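Putative sugar binding protein (Bacteroides vulgatus ATCC 8482, PDB 3KEZ) probably binds sugars or other nutrients at the outer membrane, as a calcium-containing member of the SusD family. Local coordinates at residues T51-Q56 and G396-D401; L146-V151 and A167-E172; E254-I259 and P333-S338; P298-L303 and Q366-E371; A344-V349 and N383-R388. All blocks are in the same frame, centred on the assembly; numbering follows the deposited sequence.

Contact 1: residues T51-Q56 and G396-D401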
# COMPACT_ATOMS: atom_id res chain seq x y z
N THR A 51 7.51 0.58 10.71
CA THR A 51 8.74 -0.18 10.61
C THR A 51 9.86 0.57 9.83
O THR A 51 10.96 0.04 9.63
CB THR A 51 8.49 -1.52 9.91
OG1 THR A 51 8.02 -1.25 8.59
CG2 THR A 51 7.52 -2.43 10.70
N GLY A 52 9.57 1.80 9.39
CA GLY A 52 10.55 2.67 8.76
C GLY A 52 11.23 3.67 9.68
O GLY A 52 11.36 3.45 10.90
N ASP A 53 11.68 4.75 9.06
CA ASP A 53 12.38 5.85 9.72
C ASP A 53 11.60 7.18 9.84
O ASP A 53 12.10 8.09 10.51
CB ASP A 53 13.75 6.11 9.04
CG ASP A 53 13.64 6.38 7.55
OD1 ASP A 53 12.60 6.06 6.95
OD2 ASP A 53 14.64 6.85 6.96
N ASP A 54 10.42 7.26 9.22
CA ASP A 54 9.70 8.54 9.05
C ASP A 54 8.46 8.67 9.94
O ASP A 54 8.02 9.79 10.21
CB ASP A 54 9.36 8.78 7.60
CG ASP A 54 10.58 9.08 6.74
OD1 ASP A 54 11.64 9.43 7.29
OD2 ASP A 54 10.44 9.05 5.47
N MSE A 55 8.01 7.54 10.48
CA MSE A 55 6.93 7.46 11.47
C MSE A 55 7.30 6.48 12.56
O MSE A 55 8.14 5.59 12.36
CB MSE A 55 5.59 7.07 10.81
CG MSE A 55 5.17 8.07 9.72
SE MSE A 55 3.33 7.87 9.27
CE MSE A 55 2.66 8.44 10.96
N GLN A 56 6.66 6.64 13.72
CA GLN A 56 6.94 5.79 14.86
C GLN A 56 5.67 5.62 15.65
O GLN A 56 4.76 6.42 15.51
CB GLN A 56 7.99 6.44 15.75
CG GLN A 56 7.68 7.87 16.19
CD GLN A 56 8.67 8.37 17.15
OE1 GLN A 56 9.64 9.02 16.78
NE2 GLN A 56 8.48 8.04 18.42
N GLY A 396 1.93 3.70 3.84
CA GLY A 396 2.40 2.32 3.94
C GLY A 396 3.55 1.89 3.06
O GLY A 396 3.74 0.66 2.85
N HIS A 397 4.36 2.85 2.62
CA HIS A 397 5.47 2.59 1.68
C HIS A 397 6.91 2.58 2.24
O HIS A 397 7.77 1.85 1.73
CB HIS A 397 5.42 3.63 0.59
CG HIS A 397 4.24 3.47 -0.31
ND1 HIS A 397 4.32 2.90 -1.57
CD2 HIS A 397 2.92 3.75 -0.11
CE1 HIS A 397 3.12 2.87 -2.11
NE2 HIS A 397 2.26 3.39 -1.26
N ARG A 398 7.20 3.44 3.22
CA ARG A 398 8.62 3.82 3.45
C ARG A 398 9.57 2.64 3.72
O ARG A 398 10.60 2.56 3.08
CB ARG A 398 8.74 4.86 4.56
CG ARG A 398 10.16 5.31 4.91
CD ARG A 398 10.90 6.02 3.80
NE ARG A 398 12.26 6.36 4.23
CZ ARG A 398 13.22 6.81 3.42
NH1 ARG A 398 13.02 7.00 2.11
NH2 ARG A 398 14.41 7.05 3.93
N MSE A 399 9.26 1.76 4.68
CA MSE A 399 10.24 0.73 5.03
C MSE A 399 10.54 -0.08 3.79
O MSE A 399 11.70 -0.33 3.45
CB MSE A 399 9.76 -0.14 6.18
CG MSE A 399 10.71 -1.27 6.51
SE MSE A 399 10.39 -2.88 5.45
CE MSE A 399 8.64 -3.37 6.08
N TYR A 400 9.50 -0.47 3.08
CA TYR A 400 9.67 -1.33 1.92
C TYR A 400 10.56 -0.67 0.85
O TYR A 400 11.38 -1.36 0.20
CB TYR A 400 8.33 -1.60 1.27
CG TYR A 400 7.34 -2.41 2.05
CD1 TYR A 400 7.65 -3.70 2.49
CD2 TYR A 400 6.03 -1.95 2.25
CE1 TYR A 400 6.68 -4.48 3.15
CE2 TYR A 400 5.05 -2.74 2.90
CZ TYR A 400 5.40 -4.01 3.34
OH TYR A 400 4.49 -4.81 3.97
N ASP A 401 10.37 0.65 0.66
CA ASP A 401 11.11 1.39 -0.36
C ASP A 401 12.60 1.52 -0.08
O ASP A 401 13.41 1.54 -0.99
CB ASP A 401 10.51 2.78 -0.57
CG ASP A 401 9.13 2.72 -1.20
OD1 ASP A 401 8.85 1.77 -1.98
OD2 ASP A 401 8.30 3.64 -0.91
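The shortest polar bond here runs from R398 NE to D53 OD1, 2.8 Å and nearly straight at 171°. A second bond beside it, R398 NH2 to D53 OD2 at 3.0 Å, completes a side-on grip in which the carboxylate offers a syn lone pair from each oxygen. The two flat groups are almost coplanar, only 5° apart, so D53 meets the edge of the guanidinium. With its CG held between the backbone N and the carbonyl carbon (chi1 56°), D53 swings its carboxylate across to the arginine. D54 adds charge in a different way: its OD2 lies 3.5 Å from R398 NE but well out of the guanidinium plane, so no N-H points at it. Its other oxygen is held by a salt bridge to R389.

Beside the ion pairs the selenomethionine M399 packs on T51. M399 CB sits 3.2 Å from T51 OG1, and bends at chi2 and chi3 bring the terminal CE back to within 3.3 Å of the same oxygen. That hydroxyl is already bonded to Y47 O in helix 43-50. G52 passes close to the helix, its CA 4.2 Å from that of M399, and a side chain there would press on R398 CG. The contact thus joins the turn between helix 43-50 and strand 55-57 to the first turn of helix 398-403. Two neighbouring carboxylates would repel one another, and the positive charges of R398 and R389 beside them probably keep both ionised in this buried setting.

Contact 2: residues L146-V151 and A167-E172. With EDO (1,2-ethanediol), chain E.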
# COMPACT_ATOMS: atom_id res chain seq x y z
N LEU A 146 12.13 -17.73 0.63
CA LEU A 146 10.75 -18.19 0.75
C LEU A 146 9.78 -17.00 0.78
O LEU A 146 9.98 -16.05 1.54
CB LEU A 146 10.61 -18.99 2.03
CG LEU A 146 11.38 -20.31 2.10
CD1 LEU A 146 11.19 -20.91 3.48
CD2 LEU A 146 10.89 -21.29 1.05
N GLY A 147 8.77 -17.05 -0.10
CA GLY A 147 7.62 -16.19 -0.02
C GLY A 147 6.55 -16.85 0.86
O GLY A 147 6.82 -17.17 2.03
N VAL A 148 5.38 -17.08 0.27
CA VAL A 148 4.26 -17.75 0.95
C VAL A 148 3.66 -18.78 -0.01
O VAL A 148 4.02 -18.83 -1.18
CB VAL A 148 3.19 -16.74 1.35
CG1 VAL A 148 3.78 -15.69 2.32
CG2 VAL A 148 2.61 -16.07 0.08
N PRO A 149 2.72 -19.62 0.48
CA PRO A 149 2.05 -20.50 -0.46
C PRO A 149 1.18 -19.80 -1.47
O PRO A 149 0.36 -18.96 -1.12
CB PRO A 149 1.14 -21.37 0.46
CG PRO A 149 1.84 -21.36 1.78
CD PRO A 149 2.39 -19.96 1.87
N ILE A 150 1.34 -20.19 -2.72
CA ILE A 150 0.50 -19.74 -3.83
C ILE A 150 -0.71 -20.69 -3.80
O ILE A 150 -0.56 -21.89 -4.02
CB ILE A 150 1.26 -19.88 -5.16
CG1 ILE A 150 2.46 -18.90 -5.18
CG2 ILE A 150 0.31 -19.64 -6.37
CD1 ILE A 150 3.55 -19.24 -6.23
N VAL A 151 -1.87 -20.12 -3.53
CA VAL A 151 -3.12 -20.85 -3.44
C VAL A 151 -4.02 -20.31 -4.52
O VAL A 151 -4.42 -19.15 -4.49
CB VAL A 151 -3.76 -20.61 -2.07
CG1 VAL A 151 -5.12 -21.31 -1.98
CG2 VAL A 151 -2.81 -21.08 -0.95
N ALA A 167 10.34 -15.51 -5.81
CA ALA A 167 10.30 -15.45 -7.29
C ALA A 167 9.00 -16.05 -7.85
O ALA A 167 8.38 -15.45 -8.72
CB ALA A 167 11.56 -16.13 -7.93
N GLU A 168 8.59 -17.22 -7.35
CA GLU A 168 7.38 -17.87 -7.85
C GLU A 168 6.16 -17.02 -7.56
O GLU A 168 5.26 -16.89 -8.40
CB GLU A 168 7.19 -19.28 -7.23
CG GLU A 168 8.25 -20.20 -7.70
CD GLU A 168 8.29 -21.51 -6.95
OE1 GLU A 168 7.98 -21.59 -5.75
OE2 GLU A 168 8.68 -22.45 -7.61
N CYS A 169 6.16 -16.41 -6.38
CA CYS A 169 5.07 -15.52 -6.00
C CYS A 169 4.96 -14.32 -6.94
O CYS A 169 3.84 -13.95 -7.34
CB CYS A 169 5.18 -15.06 -4.55
SG CYS A 169 4.89 -16.37 -3.34
N TYR A 170 6.09 -13.70 -7.28
CA TYR A 170 6.10 -12.55 -8.19
C TYR A 170 5.58 -12.94 -9.56
O TYR A 170 4.88 -12.14 -10.23
CB TYR A 170 7.52 -11.93 -8.30
CG TYR A 170 7.78 -10.82 -7.29
CD1 TYR A 170 8.05 -11.09 -5.94
CD2 TYR A 170 7.72 -9.48 -7.69
CE1 TYR A 170 8.28 -10.04 -5.01
CE2 TYR A 170 7.93 -8.43 -6.78
CZ TYR A 170 8.21 -8.72 -5.44
OH TYR A 170 8.41 -7.65 -4.60
N THR A 171 5.93 -14.16 -10.02
CA THR A 171 5.40 -14.64 -11.29
C THR A 171 3.87 -14.58 -11.29
O THR A 171 3.28 -14.10 -12.24
CB THR A 171 5.92 -16.05 -11.60
OG1 THR A 171 7.35 -15.98 -11.70
CG2 THR A 171 5.34 -16.58 -12.87
N GLU A 172 3.26 -15.04 -10.19
CA GLU A 172 1.79 -15.08 -10.03
C GLU A 172 1.21 -13.68 -9.88
O GLU A 172 0.16 -13.38 -10.49
CB GLU A 172 1.39 -15.95 -8.83
CG GLU A 172 1.66 -17.42 -8.96
CD GLU A 172 1.24 -18.01 -10.32
OE1 GLU A 172 0.11 -17.76 -10.79
OE2 GLU A 172 2.08 -18.70 -10.93
C1 EDO E . 13.25 -16.59 4.36
O1 EDO E . 13.56 -17.52 3.31
C2 EDO E . 12.05 -15.68 4.06
O2 EDO E . 12.08 -14.98 2.80
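G147 and C169 mark the closest backbone approach, 6.5 Å between their CA atoms, where an irregular extended segment is draped over helix 166-183 of the SusD-family helical scaffold. No hydrogen bond links the two segments; the loop is instead tied by backbone bonds to N164, just ahead of the helix. The C169 sulfur comes so near G147 that a CB there would clash with it.

The side-chain contact is carried by I150 and C169. The sulfur rises toward the loop and lies 3.4 Å from V148 O, with V148 CG2 at 4.1 Å from the same SG. I150 packs farther along the helix. Its CD1 rests over the helix backbone, 3.6 Å from E168 O, and also touches E168 CB. The CG2 branch, anti to the backbone N, reaches the next turn, where it meets E172 CG at 3.7 Å. The two side chains cross at about a right angle; E172 touches with its CG methylene, while its carboxylate goes to K152. E168 likewise turns its acid away, to T165 N and N164. V148 is covered further by W82 and Y86 of helix 80-96 and by L127 of helix 109-134, which wedges the loop between three helices.

At the start of the loop, an ethanediol, probably from the crystallisation liquor, bridges the backbone of L146, accepting from its N and donating to its O. V148 N, buried here without a hydrogen-bond partner, lies 3.7 Å from C169 SG.

Contact 3: residues E254-I259 and P333-S338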
# COMPACT_ATOMS: atom_id res chain seq x y z
N GLU A 254 -7.44 12.37 -7.49
CA GLU A 254 -6.34 11.54 -7.90
C GLU A 254 -6.32 10.16 -7.30
O GLU A 254 -5.43 9.40 -7.61
CB GLU A 254 -4.99 12.24 -7.64
CG GLU A 254 -4.57 12.43 -6.19
CD GLU A 254 -3.10 12.82 -6.09
OE1 GLU A 254 -2.77 14.03 -6.25
OE2 GLU A 254 -2.27 11.92 -5.80
N ILE A 255 -7.27 9.82 -6.42
CA ILE A 255 -7.29 8.45 -5.87
C ILE A 255 -7.86 7.44 -6.88
O ILE A 255 -9.03 7.53 -7.28
CB ILE A 255 -8.07 8.31 -4.56
CG1 ILE A 255 -7.51 9.25 -3.47
CG2 ILE A 255 -8.05 6.81 -4.11
CD1 ILE A 255 -8.51 9.58 -2.32
N LEU A 256 -7.02 6.48 -7.24
CA LEU A 256 -7.33 5.49 -8.24
C LEU A 256 -7.95 4.24 -7.60
O LEU A 256 -8.67 3.48 -8.25
CB LEU A 256 -6.07 5.14 -9.02
CG LEU A 256 -5.32 6.29 -9.68
CD1 LEU A 256 -4.00 5.77 -10.42
CD2 LEU A 256 -6.21 7.04 -10.70
N PHE A 257 -7.65 4.01 -6.33
CA PHE A 257 -8.36 2.99 -5.58
C PHE A 257 -8.50 3.44 -4.14
O PHE A 257 -7.50 3.68 -3.44
CB PHE A 257 -7.67 1.63 -5.67
CG PHE A 257 -8.34 0.53 -4.84
CD1 PHE A 257 -9.72 0.38 -4.82
CD2 PHE A 257 -7.56 -0.40 -4.17
CE1 PHE A 257 -10.32 -0.63 -4.12
CE2 PHE A 257 -8.16 -1.43 -3.44
CZ PHE A 257 -9.55 -1.55 -3.42
N GLU A 258 -9.76 3.56 -3.73
CA GLU A 258 -10.17 4.10 -2.45
C GLU A 258 -10.88 2.99 -1.65
O GLU A 258 -11.74 2.29 -2.20
CB GLU A 258 -11.10 5.31 -2.69
CG GLU A 258 -11.49 6.06 -1.42
CD GLU A 258 -12.21 7.39 -1.68
OE1 GLU A 258 -12.97 7.52 -2.65
OE2 GLU A 258 -12.02 8.28 -0.86
N ILE A 259 -10.45 2.76 -0.40
CA ILE A 259 -11.25 1.99 0.54
C ILE A 259 -12.29 2.96 1.10
O ILE A 259 -11.93 4.01 1.68
CB ILE A 259 -10.43 1.36 1.71
CG1 ILE A 259 -9.29 0.44 1.20
CG2 ILE A 259 -11.35 0.64 2.69
CD1 ILE A 259 -9.74 -0.76 0.33
N PRO A 333 -6.95 6.30 1.02
CA PRO A 333 -6.48 6.57 -0.35
C PRO A 333 -5.37 5.59 -0.75
O PRO A 333 -4.22 5.99 -0.89
CB PRO A 333 -5.98 8.01 -0.25
CG PRO A 333 -5.42 8.10 1.12
CD PRO A 333 -6.31 7.20 2.00
N LEU A 334 -5.75 4.34 -0.99
CA LEU A 334 -4.81 3.24 -1.02
C LEU A 334 -3.84 3.28 -2.20
O LEU A 334 -2.68 2.96 -2.05
CB LEU A 334 -5.60 1.92 -1.02
CG LEU A 334 -4.86 0.69 -0.52
CD1 LEU A 334 -4.33 0.95 0.89
CD2 LEU A 334 -5.84 -0.45 -0.57
N ILE A 335 -4.35 3.66 -3.37
CA ILE A 335 -3.57 3.90 -4.61
C ILE A 335 -3.92 5.28 -5.22
O ILE A 335 -5.09 5.59 -5.51
CB ILE A 335 -3.81 2.80 -5.70
CG1 ILE A 335 -3.52 1.39 -5.15
CG2 ILE A 335 -2.97 3.10 -7.00
CD1 ILE A 335 -3.91 0.26 -6.10
N ARG A 336 -2.89 6.10 -5.41
CA ARG A 336 -3.00 7.46 -5.89
C ARG A 336 -2.20 7.71 -7.17
O ARG A 336 -1.09 7.17 -7.32
CB ARG A 336 -2.47 8.42 -4.82
CG ARG A 336 -3.30 8.46 -3.55
CD ARG A 336 -3.14 9.79 -2.82
NE ARG A 336 -1.85 9.92 -2.15
CZ ARG A 336 -0.94 10.89 -2.32
NH1 ARG A 336 -1.10 11.85 -3.20
NH2 ARG A 336 0.17 10.87 -1.58
N LEU A 337 -2.73 8.58 -8.04
CA LEU A 337 -2.00 9.01 -9.24
C LEU A 337 -0.60 9.55 -8.95
O LEU A 337 0.31 9.32 -9.75
CB LEU A 337 -2.76 10.06 -10.01
CG LEU A 337 -2.26 10.41 -11.40
CD1 LEU A 337 -2.28 9.20 -12.40
CD2 LEU A 337 -3.15 11.55 -11.94
N SER A 338 -0.41 10.20 -7.80
CA SER A 338 0.91 10.69 -7.38
C SER A 338 1.94 9.55 -7.36
O SER A 338 3.08 9.78 -7.72
CB SER A 338 0.86 11.37 -5.99
OG SER A 338 0.20 12.62 -5.99
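A two-stranded antiparallel sheet, strands 255-259 and 332-336, pairs F257 with I335 across a classic beta bulge. I335 O takes two donors from the same face of its carbonyl plane, L256 N at 2.7 Å and F257 N at 3.1 Å, while I335 N returns a bond to F257 O. The extra residue shifts the register, so that I255 faces R336 in a non-hydrogen-bonded pair.

On one face I255 CD1 packs 3.6 Å from P333 CB. On the other, I335 CD1 meets the F257 ring near its edge. L334, within the bulge, runs alongside F257, its CD2 3.8 Å from F257 CE2. This small sheet leads toward the calcium site: N261 and N331, both metal ligands, follow and precede its strands closely.

At the opposite end strand 332-336 gives way to helix 337-350, with R336 as its N-cap residue. E254 OE2 collects three donors there: S338 OG at 2.6 Å on its syn lone pair, and S338 N and R336 NH1, which approach from opposite faces of the carboxylate, each well out of its plane. The salt bridge to R336 NH1 measures 2.9 Å from E254 OE2. An alanine in place of E254 would probably leave S338 OG, S338 N and R336 NH1 without their shared acceptor and R367, which binds E254 OE1, without one acidic mate. R336 has further acidic partners in E395 and E391. E254 O also receives L337 N in a nearly straight bond (172°).

Contact 4: residues P298-L303 and Q366-E371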
# COMPACT_ATOMS: atom_id res chain seq x y z
N PRO A 298 9.90 25.36 4.05
CA PRO A 298 8.70 25.79 4.76
C PRO A 298 7.48 26.05 3.85
O PRO A 298 6.37 26.17 4.37
CB PRO A 298 9.12 27.11 5.45
CG PRO A 298 10.54 27.24 5.24
CD PRO A 298 10.93 26.41 4.08
N LYS A 299 7.63 26.15 2.54
CA LYS A 299 6.43 26.33 1.70
C LYS A 299 5.92 25.03 1.11
O LYS A 299 5.02 25.02 0.26
CB LYS A 299 6.68 27.37 0.64
CG LYS A 299 6.90 28.75 1.27
CD LYS A 299 7.35 29.76 0.25
CE LYS A 299 7.51 31.11 0.88
NZ LYS A 299 6.34 31.45 1.73
N ASP A 300 6.47 23.92 1.59
CA ASP A 300 6.06 22.61 1.10
C ASP A 300 4.62 22.40 1.52
O ASP A 300 4.30 22.42 2.73
CB ASP A 300 7.01 21.51 1.64
CG ASP A 300 6.78 20.16 0.97
OD1 ASP A 300 5.61 19.73 0.87
OD2 ASP A 300 7.76 19.54 0.52
N VAL A 301 3.72 22.19 0.56
CA VAL A 301 2.28 22.08 0.88
C VAL A 301 1.99 20.88 1.80
O VAL A 301 1.02 20.89 2.55
CB VAL A 301 1.41 22.00 -0.37
CG1 VAL A 301 1.44 20.60 -0.94
CG2 VAL A 301 -0.01 22.50 -0.09
N ARG A 302 2.86 19.88 1.82
CA ARG A 302 2.60 18.72 2.66
C ARG A 302 2.76 19.01 4.16
O ARG A 302 2.24 18.27 5.00
CB ARG A 302 3.45 17.53 2.20
CG ARG A 302 3.05 17.07 0.80
CD ARG A 302 4.10 16.23 0.10
NE ARG A 302 5.33 16.98 -0.16
CZ ARG A 302 6.21 16.69 -1.13
NH1 ARG A 302 6.00 15.66 -1.97
NH2 ARG A 302 7.30 17.41 -1.24
N LEU A 303 3.46 20.09 4.51
CA LEU A 303 3.45 20.56 5.89
C LEU A 303 2.01 20.85 6.34
O LEU A 303 1.70 20.64 7.52
CB LEU A 303 4.33 21.80 6.09
CG LEU A 303 5.84 21.58 5.96
CD1 LEU A 303 6.60 22.91 5.74
CD2 LEU A 303 6.30 20.88 7.23
N GLN A 366 6.72 20.37 -8.07
CA GLN A 366 6.08 21.66 -8.30
C GLN A 366 4.65 21.75 -7.73
O GLN A 366 4.20 22.81 -7.37
CB GLN A 366 6.14 22.06 -9.78
CG GLN A 366 7.60 22.28 -10.16
CD GLN A 366 7.84 22.77 -11.55
OE1 GLN A 366 7.10 22.43 -12.46
NE2 GLN A 366 8.91 23.56 -11.73
N ARG A 367 3.94 20.63 -7.63
CA ARG A 367 2.67 20.63 -6.90
C ARG A 367 2.86 20.92 -5.38
O ARG A 367 2.05 21.62 -4.74
CB ARG A 367 1.93 19.31 -7.15
CG ARG A 367 0.50 19.24 -6.64
CD ARG A 367 0.39 18.75 -5.19
NE ARG A 367 0.94 17.41 -4.96
CZ ARG A 367 0.36 16.26 -5.31
NH1 ARG A 367 -0.83 16.22 -5.93
NH2 ARG A 367 0.99 15.14 -5.02
N ALA A 368 3.95 20.43 -4.80
CA ALA A 368 4.25 20.71 -3.39
C ALA A 368 4.71 22.17 -3.16
O ALA A 368 4.44 22.77 -2.13
CB ALA A 368 5.28 19.72 -2.84
N ASN A 369 5.40 22.74 -4.15
CA ASN A 369 5.84 24.13 -4.10
C ASN A 369 6.20 24.56 -5.52
O ASN A 369 7.23 24.14 -6.05
CB ASN A 369 7.06 24.25 -3.17
CG ASN A 369 7.56 25.67 -3.05
OD1 ASN A 369 7.11 26.54 -3.79
ND2 ASN A 369 8.54 25.91 -2.16
N PRO A 370 5.38 25.42 -6.14
CA PRO A 370 5.65 25.77 -7.53
C PRO A 370 6.93 26.55 -7.77
O PRO A 370 7.35 26.67 -8.91
CB PRO A 370 4.43 26.63 -7.93
CG PRO A 370 3.83 27.06 -6.66
CD PRO A 370 4.06 25.92 -5.71
N GLU A 371 7.54 27.11 -6.73
CA GLU A 371 8.80 27.82 -6.90
C GLU A 371 10.01 26.88 -7.02
O GLU A 371 11.10 27.31 -7.37
CB GLU A 371 8.98 28.81 -5.76
CG GLU A 371 7.94 29.92 -5.80
CD GLU A 371 7.97 30.68 -7.10
OE1 GLU A 371 9.08 30.90 -7.62
OE2 GLU A 371 6.90 31.05 -7.61
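The guanidinium of R302 has A368 CB over one face, 3.4 Å above its plane and offset toward the rim, and the carboxylate of D300 at its edge. That methyl comes nearest to the NH2 corner, 3.5 Å between A368 CB and R302 NH2. The grip on D300 is side-on. R302 NH2 meets D300 OD2 at 2.8 Å in a straight bond lying in the guanidinium plane, while R302 NE reaches D300 OD1 from a slight tilt; both use syn lone pairs. The anti lone pair of D300 OD1 is taken by R302 N, 2.9 Å away.

This last bond closes an Asx turn that leads into the 3-10 segment beginning at V301. An alanine in place of D300 would probably undo that turn and, with R302 NE and NH2 stripped of their acid, leave the guanidinium less firmly set over A368. R302 NH1 pairs with E387 and E391, and E391 OE1 also holds R367, so one acid lies between two arginines whose nearest nitrogens, R302 NH1 and R367 NH2, are 5.9 Å apart.

Across the contact V301 N donates to A368 O at 2.8 Å, on a lone pair in the carbonyl plane, so the last turn of helix 354-368 is bound to the loop that follows helix 288-295. Where the helix ends, N369 OD1 accepts from E371 N in a second Asx turn. The ND2 of N369 bonds to D297 and lies 3.7 Å from K299 CB.

Contact 5: residues A344-V349 and N383-R388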
# COMPACT_ATOMS: atom_id res chain seq x y z
N ALA A 344 7.09 6.21 -12.25
CA ALA A 344 7.67 6.56 -13.54
C ALA A 344 9.00 7.28 -13.38
O ALA A 344 9.95 6.97 -14.08
CB ALA A 344 6.71 7.42 -14.39
N ALA A 345 9.10 8.15 -12.36
CA ALA A 345 10.34 8.87 -12.09
C ALA A 345 11.47 7.93 -11.71
O ALA A 345 12.57 8.01 -12.27
CB ALA A 345 10.14 9.93 -11.03
N GLU A 346 11.18 7.02 -10.80
CA GLU A 346 12.14 6.02 -10.37
C GLU A 346 12.61 5.12 -11.53
O GLU A 346 13.81 4.97 -11.77
CB GLU A 346 11.59 5.18 -9.21
CG GLU A 346 12.58 4.14 -8.72
CD GLU A 346 12.09 3.29 -7.52
OE1 GLU A 346 11.22 3.73 -6.74
OE2 GLU A 346 12.59 2.16 -7.37
N ALA A 347 11.65 4.60 -12.29
CA ALA A 347 11.97 3.73 -13.43
C ALA A 347 12.76 4.48 -14.51
O ALA A 347 13.62 3.90 -15.15
CB ALA A 347 10.69 3.12 -14.02
N ALA A 348 12.45 5.77 -14.72
CA ALA A 348 13.22 6.60 -15.64
C ALA A 348 14.68 6.72 -15.19
O ALA A 348 15.61 6.55 -16.01
CB ALA A 348 12.58 7.99 -15.78
N VAL A 349 14.89 6.99 -13.91
CA VAL A 349 16.25 7.10 -13.36
C VAL A 349 16.97 5.79 -13.59
O VAL A 349 18.09 5.76 -14.11
CB VAL A 349 16.23 7.41 -11.86
CG1 VAL A 349 17.67 7.16 -11.24
CG2 VAL A 349 15.78 8.86 -11.64
N ASN A 383 17.33 10.76 -4.71
CA ASN A 383 16.54 11.97 -4.97
C ASN A 383 15.07 11.61 -5.11
O ASN A 383 14.19 12.27 -4.54
CB ASN A 383 16.94 12.66 -6.29
CG ASN A 383 18.33 13.31 -6.28
OD1 ASN A 383 18.83 13.62 -7.36
ND2 ASN A 383 18.91 13.58 -5.13
N VAL A 384 14.79 10.57 -5.90
CA VAL A 384 13.43 10.14 -6.13
C VAL A 384 12.76 9.59 -4.87
O VAL A 384 11.63 9.99 -4.53
CB VAL A 384 13.30 9.16 -7.32
CG1 VAL A 384 11.88 8.65 -7.41
CG2 VAL A 384 13.70 9.85 -8.62
N LEU A 385 13.47 8.74 -4.15
CA LEU A 385 12.96 8.21 -2.87
C LEU A 385 12.76 9.30 -1.77
O LEU A 385 11.83 9.21 -0.96
CB LEU A 385 13.87 7.10 -2.39
CG LEU A 385 13.97 5.83 -3.25
CD1 LEU A 385 14.91 4.81 -2.64
CD2 LEU A 385 12.56 5.21 -3.55
N ASP A 386 13.62 10.31 -1.76
CA ASP A 386 13.42 11.45 -0.90
C ASP A 386 12.18 12.28 -1.20
O ASP A 386 11.54 12.73 -0.28
CB ASP A 386 14.66 12.33 -0.85
CG ASP A 386 15.72 11.76 0.10
OD1 ASP A 386 15.45 10.76 0.79
OD2 ASP A 386 16.85 12.28 0.06
N GLU A 387 11.84 12.46 -2.48
CA GLU A 387 10.53 12.99 -2.82
C GLU A 387 9.38 12.02 -2.45
O GLU A 387 8.36 12.43 -1.86
CB GLU A 387 10.46 13.35 -4.29
CG GLU A 387 9.26 14.24 -4.68
CD GLU A 387 9.26 15.60 -4.01
OE1 GLU A 387 10.35 16.12 -3.68
OE2 GLU A 387 8.17 16.16 -3.83
N ARG A 388 9.53 10.74 -2.78
CA ARG A 388 8.49 9.74 -2.52
C ARG A 388 8.11 9.68 -1.01
O ARG A 388 6.94 9.59 -0.66
CB ARG A 388 8.97 8.37 -3.01
CG ARG A 388 7.96 7.23 -2.95
CD ARG A 388 8.64 5.86 -3.12
NE ARG A 388 7.66 4.79 -3.21
CZ ARG A 388 6.91 4.56 -4.30
NH1 ARG A 388 7.02 5.29 -5.41
NH2 ARG A 388 6.01 3.59 -4.27
O HOH W 1 9.51 6.07 -6.48
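V384 of helix 381-392 carries most of this antiparallel helix-helix contact, packing against A345, E346 and V349 of helix 337-350. Its two methyls divide the work: V384 CG1 lies 3.8 Å from the backbone N of E346 and against A345 CB and E346 CB, while V384 CG2 meets V349 CG2 at 3.8 Å. The valines slide past each other in opposite directions, as suits helices running antiparallel, their axes at 172° and 9.8 Å apart in these segments. Such side-by-side antiparallel packing is consistent with the TPR-clan helices of the SusD family. No hydrogen bond joins the two segments directly.

L385 adds a mixed contact at one flank, its CD2 3.8 Å from E346 OE1. The glutamate stretches out to that point because CG is anti to the backbone N (chi1 -179°) and the chain continues extended. Its other oxygen is held by R404 in a salt bridge, which would help fix the carboxylate beside L385.

Further out, helix 354-368 touches both partners, A357 lying on V349 and I364 on E387. R388, one turn after V384, is placed by D401, by E339 and by N343, and so brings positive charge near E346 without direct contact: E346 OE1 and R388 NH1 are 4.7 Å apart. A water fills the interval, donating to E346 OE1 at 2.9 Å and accepting a weak bond from R388 NH1 at 2.8 Å.

From the N terminus, residues 51-56 open the longest loop, which shuts at 396-401 as contact 1 and encloses all the others. Contact 2 comes first within it, a short excursion between a loop and helix 166-183, and is complete before 254-259 opens contact 3. Residues 298-303 then open contact 4 before contact 3 closes at 333-338, so those two cross. Contact 5 opens at 344-349, before 366-371 closes contact 4, and ends at 383-388, so this pair crosses as well. R367 ties contact 4 to contact 3, R302 and E387 tie it to contact 5, and R388 with D401 joins contact 5 to contact 1, linking sheet, helices and loops.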